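Long-range contacts in conserved Archaeal protein (Sulfolobus acidocaldarius, PDB 4OPC), which reduces the double bonds of geranylgeranyl chains in archaeal membrane lipid precursors to give saturated archaeols, using FAD as cofactor: residues E69-N75 and G92-N98; Y187-T193 and N225-L231. The contacts are given in a common frame with arbitrary orientation. Residue numbers count along the deposited sequence, not the author numbering.

Going from the N terminus, the chain first closes interaction 1, a beta hairpin in which strand 87-97 folds back on strand 70-80 across 16 intervening residues. Interaction 2 opens only after that and closes a longer connection of 31 residues, which includes strands 202-206 and 216-221; the two contacts therefore follow in series, neither nested nor crossed. Both belong to one mixed sheet. Strands 202-206 and 216-221 lie between the hairpin and the pair 226-234/183-193, so the loop closed by interaction 2 supplies the strands that join the two. The contact centres are about 15 Å apart, and the contacts also meet directly through a long, weak ion pair between Glu-71 OE2 and Lys-226 NZ (3.4 Å).

Interaction 1: residues E69-N75 and G92-N98; sequences ELENKIN and GEGFELN
Strands 70-75 and 92-97 run antiparallel (161°), axes 4.6 Å apart at closest approach. Leu-70/Leu-97 and Lys-73/Phe-95 are non-hydrogen-bonded pairs; Asn-72/Glu-96 and Ile-74/Gly-94 are hydrogen-bonded (Glu-96 N to Asn-72 O, Ile-74 N to Gly-94 O, Gly-94 N to Ile-74 O, each 2.9 Å). Between Leu-70 and Asn-72 the register slips by one: Glu-71 (phi/psi -82/-37) and Asn-72 (-159/135) both face Glu-96, a classic beta bulge, with hydrogen bonds from Glu-71 N (2.9 Å) and Asn-72 N (3.2 Å) to Glu-96 O. Further hydrogen bonds, Asn-98 N to Glu-69 O (2.8 Å) and Gly-92 N to Asn-75 O (3.0 Å), limit this part of beta hairpin 70-80/87-97. Leu-70, Lys-73, Phe-95 and Leu-97 share one face; Leu-70 CD1 packs 3.6 Å from Phe-95 CD1, and Lys-73 (chi1 t, chi2 p) extends across so that NZ hydrogen-bonds Gly-94 O (3.2 Å). Opposite lie Asn-72, Ile-74 and Glu-96. Glu-96, whose side chain comes within about 3 Å of that of FAD-binding Asp-50, forms a salt bridge to Lys-222, as does Glu-71.

Interaction 2: residues Y187-T193 and N225-L231; sequences YREVLLT and NKVNVGL
This is a regular antiparallel strand pairing, largely buried, within the geranylgeranyl reductase catalytic domain and close to the flavin cofactor. Strands 187-193 and 226-231 approach to 4.6 Å between axes, at 159° between directions. The hydrogen-bonded pairs Tyr-187/Leu-231, Glu-189/Val-229 and Leu-191/Val-227 each make two N-H...O bonds of 2.9 to 3.0 Å between their backbone N and O atoms, and Thr-193 N to Asn-225 O (2.9 Å) adds a seventh. Of the intervening non-hydrogen-bonded pairs, Val-190/Asn-228 and Leu-192/Lys-226 have CA atoms 4.4 Å apart, whereas Arg-188/Gly-230 closes to 3.9 Å. Gly-230 is extended (phi/psi -168/-172); a CB there would clash with Tyr-187 O and Arg-188 CB, so glycine permits the tight approach.

Arg-188, Val-190, Leu-192, Lys-226 and Asn-228 occupy one face. Arg-188 (chi1 and chi2 both p) comes within about 4 Å of the bound reduced FAD, and its CD lies 3.5 Å from Asn-228 ND2. Asn-228 (chi1 t) hydrogen-bonds through ND2 to Cys-48 O, in the FAD-binding segment, and through OD1 to Trp-218 NE1 on the adjacent strand 216-221. Val-190 CG1 packs 3.8 Å from Lys-226 CG. On the other face, Leu-191 CD1 meets Val-229 CG1 at 3.7 Å, while Tyr-187 OH donates to Glu-189 OE2 (2.6 Å).

Helix 242-253 packs on this second face: Tyr-246 touches Leu-191 and Val-229, bonds to Glu-189 OE1 and stacks edge-to-face with Tyr-187. In the sheet, strand 261-271 flanks 183-193 and strand 216-221 flanks 226-234.

Interaction 1: residues E69-N75 and G92-N98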
# COMPACT_ATOMS: atom_id res chain seq x y z
N GLU A 69 2.03 18.89 10.76
CA GLU A 69 1.68 17.67 10.00
C GLU A 69 2.19 17.68 8.57
O GLU A 69 2.46 16.62 8.00
CB GLU A 69 0.16 17.49 9.93
CG GLU A 69 -0.52 17.30 11.26
CD GLU A 69 -2.00 17.56 11.18
OE1 GLU A 69 -2.54 17.71 10.05
OE2 GLU A 69 -2.63 17.61 12.25
N LEU A 70 2.28 18.86 7.97
CA LEU A 70 2.77 18.99 6.61
C LEU A 70 4.20 19.49 6.65
O LEU A 70 4.45 20.68 6.88
CB LEU A 70 1.89 19.92 5.80
CG LEU A 70 2.30 20.13 4.34
CD1 LEU A 70 2.69 18.82 3.69
CD2 LEU A 70 1.16 20.79 3.57
N GLU A 71 5.14 18.58 6.45
CA GLU A 71 6.55 18.91 6.58
C GLU A 71 7.08 19.58 5.32
O GLU A 71 7.90 20.50 5.41
CB GLU A 71 7.37 17.67 6.92
CG GLU A 71 6.97 17.02 8.23
CD GLU A 71 8.03 16.07 8.76
OE1 GLU A 71 7.74 14.86 8.88
OE2 GLU A 71 9.15 16.54 9.05
N ASN A 72 6.61 19.14 4.16
CA ASN A 72 7.14 19.67 2.91
C ASN A 72 6.17 19.45 1.76
O ASN A 72 5.61 18.36 1.61
CB ASN A 72 8.51 19.03 2.61
CG ASN A 72 9.23 19.67 1.44
OD1 ASN A 72 9.25 20.89 1.29
ND2 ASN A 72 9.85 18.83 0.61
N LYS A 73 5.97 20.48 0.94
CA LYS A 73 5.11 20.35 -0.23
C LYS A 73 5.87 19.72 -1.39
O LYS A 73 6.99 20.13 -1.69
CB LYS A 73 4.55 21.73 -0.63
CG LYS A 73 3.67 21.71 -1.87
CD LYS A 73 2.45 20.83 -1.67
CE LYS A 73 1.70 20.61 -2.97
NZ LYS A 73 0.60 19.63 -2.81
N ILE A 74 5.25 18.74 -2.04
CA ILE A 74 5.88 18.01 -3.14
C ILE A 74 5.25 18.38 -4.48
O ILE A 74 4.03 18.40 -4.61
CB ILE A 74 5.75 16.49 -2.93
CG1 ILE A 74 6.42 16.08 -1.62
CG2 ILE A 74 6.35 15.72 -4.10
CD1 ILE A 74 7.88 16.51 -1.52
N ASN A 75 6.09 18.66 -5.47
CA ASN A 75 5.61 19.02 -6.80
C ASN A 75 5.91 17.99 -7.87
O ASN A 75 5.47 18.12 -9.01
CB ASN A 75 6.16 20.39 -7.22
CG ASN A 75 5.54 21.51 -6.43
OD1 ASN A 75 4.35 21.50 -6.16
ND2 ASN A 75 6.36 22.49 -6.04
N GLY A 92 3.50 16.23 -10.16
CA GLY A 92 2.30 15.86 -9.44
C GLY A 92 2.36 16.38 -8.02
O GLY A 92 3.41 16.32 -7.37
N GLU A 93 1.24 16.88 -7.51
CA GLU A 93 1.22 17.50 -6.19
C GLU A 93 1.01 16.49 -5.07
O GLU A 93 0.18 15.59 -5.17
CB GLU A 93 0.18 18.62 -6.14
CG GLU A 93 0.53 19.78 -7.06
CD GLU A 93 -0.42 20.96 -6.96
OE1 GLU A 93 -1.43 20.87 -6.22
OE2 GLU A 93 -0.16 21.98 -7.62
N GLY A 94 1.80 16.63 -4.01
CA GLY A 94 1.66 15.76 -2.86
C GLY A 94 2.25 16.35 -1.60
O GLY A 94 2.67 17.52 -1.57
N PHE A 95 2.27 15.55 -0.55
CA PHE A 95 2.69 16.02 0.75
C PHE A 95 3.74 15.08 1.31
O PHE A 95 3.62 13.86 1.17
CB PHE A 95 1.51 16.03 1.72
CG PHE A 95 0.33 16.84 1.27
CD1 PHE A 95 0.47 18.18 0.99
CD2 PHE A 95 -0.92 16.25 1.16
CE1 PHE A 95 -0.63 18.93 0.59
CE2 PHE A 95 -2.01 16.99 0.76
CZ PHE A 95 -1.87 18.33 0.47
N GLU A 96 4.76 15.65 1.92
CA GLU A 96 5.62 14.90 2.82
C GLU A 96 5.10 15.17 4.22
O GLU A 96 5.20 16.29 4.73
CB GLU A 96 7.09 15.33 2.67
CG GLU A 96 7.94 14.31 1.94
CD GLU A 96 8.02 13.00 2.68
OE1 GLU A 96 8.13 11.96 2.01
OE2 GLU A 96 7.98 13.00 3.93
N LEU A 97 4.52 14.13 4.83
CA LEU A 97 3.78 14.28 6.08
C LEU A 97 4.59 13.90 7.30
O LEU A 97 5.51 13.10 7.23
CB LEU A 97 2.55 13.36 6.06
CG LEU A 97 1.56 13.55 4.92
CD1 LEU A 97 0.46 12.50 4.98
CD2 LEU A 97 0.96 14.92 5.01
N ASN A 98 4.20 14.48 8.44
CA ASN A 98 4.50 13.88 9.73
C ASN A 98 3.38 12.87 9.96
O ASN A 98 2.28 13.24 10.38
CB ASN A 98 4.51 14.96 10.82
CG ASN A 98 4.87 14.40 12.19
OD1 ASN A 98 4.64 13.23 12.50
ND2 ASN A 98 5.41 15.27 13.05

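Interaction 2: residues Y187-T193 and N225-L231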
# COMPACT_ATOMS: atom_id res chain seq x y z
N TYR A 187 13.40 -0.03 4.56
CA TYR A 187 14.04 0.56 5.72
C TYR A 187 14.34 2.00 5.41
O TYR A 187 14.74 2.32 4.28
CB TYR A 187 15.35 -0.18 6.01
CG TYR A 187 16.17 0.47 7.10
CD1 TYR A 187 15.88 0.23 8.44
CD2 TYR A 187 17.22 1.33 6.80
CE1 TYR A 187 16.61 0.83 9.43
CE2 TYR A 187 17.94 1.94 7.79
CZ TYR A 187 17.64 1.68 9.11
OH TYR A 187 18.35 2.26 10.14
N ARG A 188 14.18 2.89 6.39
CA ARG A 188 14.49 4.29 6.17
C ARG A 188 15.00 4.98 7.43
O ARG A 188 14.72 4.54 8.56
CB ARG A 188 13.27 5.05 5.65
CG ARG A 188 12.09 5.20 6.63
CD ARG A 188 12.25 6.44 7.55
NE ARG A 188 11.11 6.68 8.42
CZ ARG A 188 10.90 6.04 9.57
NH1 ARG A 188 11.74 5.10 9.97
NH2 ARG A 188 9.84 6.34 10.33
N GLU A 189 15.71 6.08 7.22
CA GLU A 189 16.08 7.00 8.29
C GLU A 189 15.67 8.41 7.92
O GLU A 189 15.54 8.74 6.74
CB GLU A 189 17.59 6.93 8.58
CG GLU A 189 18.06 5.53 8.86
CD GLU A 189 19.52 5.41 9.20
OE1 GLU A 189 20.30 6.34 8.87
OE2 GLU A 189 19.89 4.39 9.81
N VAL A 190 15.42 9.25 8.92
CA VAL A 190 15.27 10.67 8.67
C VAL A 190 16.48 11.38 9.25
O VAL A 190 16.79 11.21 10.44
CB VAL A 190 13.96 11.24 9.24
CG1 VAL A 190 13.95 12.76 9.14
CG2 VAL A 190 12.77 10.65 8.51
N LEU A 191 17.18 12.14 8.42
CA LEU A 191 18.42 12.80 8.80
C LEU A 191 18.43 14.26 8.40
O LEU A 191 17.79 14.65 7.42
CB LEU A 191 19.61 12.10 8.13
CG LEU A 191 19.84 10.64 8.53
CD1 LEU A 191 20.11 9.80 7.30
CD2 LEU A 191 21.01 10.54 9.50
N LEU A 192 19.17 15.08 9.15
CA LEU A 192 19.47 16.44 8.74
C LEU A 192 20.58 16.43 7.70
O LEU A 192 21.39 15.50 7.66
CB LEU A 192 19.90 17.28 9.94
CG LEU A 192 18.89 17.33 11.09
CD1 LEU A 192 19.34 18.27 12.20
CD2 LEU A 192 17.52 17.73 10.57
N THR A 193 20.61 17.44 6.83
CA THR A 193 21.64 17.54 5.79
C THR A 193 22.57 18.72 6.04
O THR A 193 22.19 19.70 6.69
CB THR A 193 21.03 17.68 4.39
OG1 THR A 193 20.34 18.93 4.29
CG2 THR A 193 20.05 16.54 4.11
N ASN A 225 16.59 21.07 4.61
CA ASN A 225 17.75 20.47 5.26
C ASN A 225 17.41 19.21 6.04
O ASN A 225 18.07 18.88 7.02
CB ASN A 225 18.44 21.49 6.19
CG ASN A 225 19.18 22.58 5.43
OD1 ASN A 225 20.34 22.41 5.06
ND2 ASN A 225 18.50 23.69 5.18
N LYS A 226 16.38 18.49 5.60
CA LYS A 226 15.95 17.28 6.29
C LYS A 226 15.39 16.32 5.26
O LYS A 226 14.65 16.72 4.36
CB LYS A 226 14.90 17.61 7.35
CG LYS A 226 14.40 16.38 8.12
CD LYS A 226 13.64 16.74 9.40
CE LYS A 226 12.49 17.69 9.14
NZ LYS A 226 11.83 18.11 10.42
N VAL A 227 15.76 15.05 5.37
CA VAL A 227 15.40 14.08 4.35
C VAL A 227 15.06 12.71 4.93
O VAL A 227 15.67 12.27 5.89
CB VAL A 227 16.52 13.96 3.26
CG1 VAL A 227 17.82 13.42 3.86
CG2 VAL A 227 16.07 13.09 2.09
N ASN A 228 14.05 12.08 4.34
CA ASN A 228 13.70 10.69 4.58
C ASN A 228 14.37 9.87 3.47
O ASN A 228 14.01 9.99 2.29
CB ASN A 228 12.16 10.55 4.59
CG ASN A 228 11.66 9.14 4.86
OD1 ASN A 228 12.13 8.17 4.27
ND2 ASN A 228 10.68 9.03 5.76
N VAL A 229 15.38 9.09 3.84
CA VAL A 229 16.17 8.34 2.86
C VAL A 229 16.07 6.85 3.19
O VAL A 229 16.16 6.45 4.35
CB VAL A 229 17.65 8.83 2.80
CG1 VAL A 229 18.26 8.93 4.19
CG2 VAL A 229 18.48 7.92 1.91
N GLY A 230 15.86 6.02 2.18
CA GLY A 230 15.68 4.61 2.44
C GLY A 230 15.74 3.76 1.19
O GLY A 230 16.06 4.23 0.10
N LEU A 231 15.43 2.48 1.37
CA LEU A 231 15.37 1.56 0.25
C LEU A 231 14.40 0.43 0.53
O LEU A 231 14.07 0.14 1.69
CB LEU A 231 16.75 0.97 -0.10
CG LEU A 231 17.24 -0.19 0.77
CD1 LEU A 231 18.34 -0.96 0.05
CD2 LEU A 231 17.73 0.30 2.13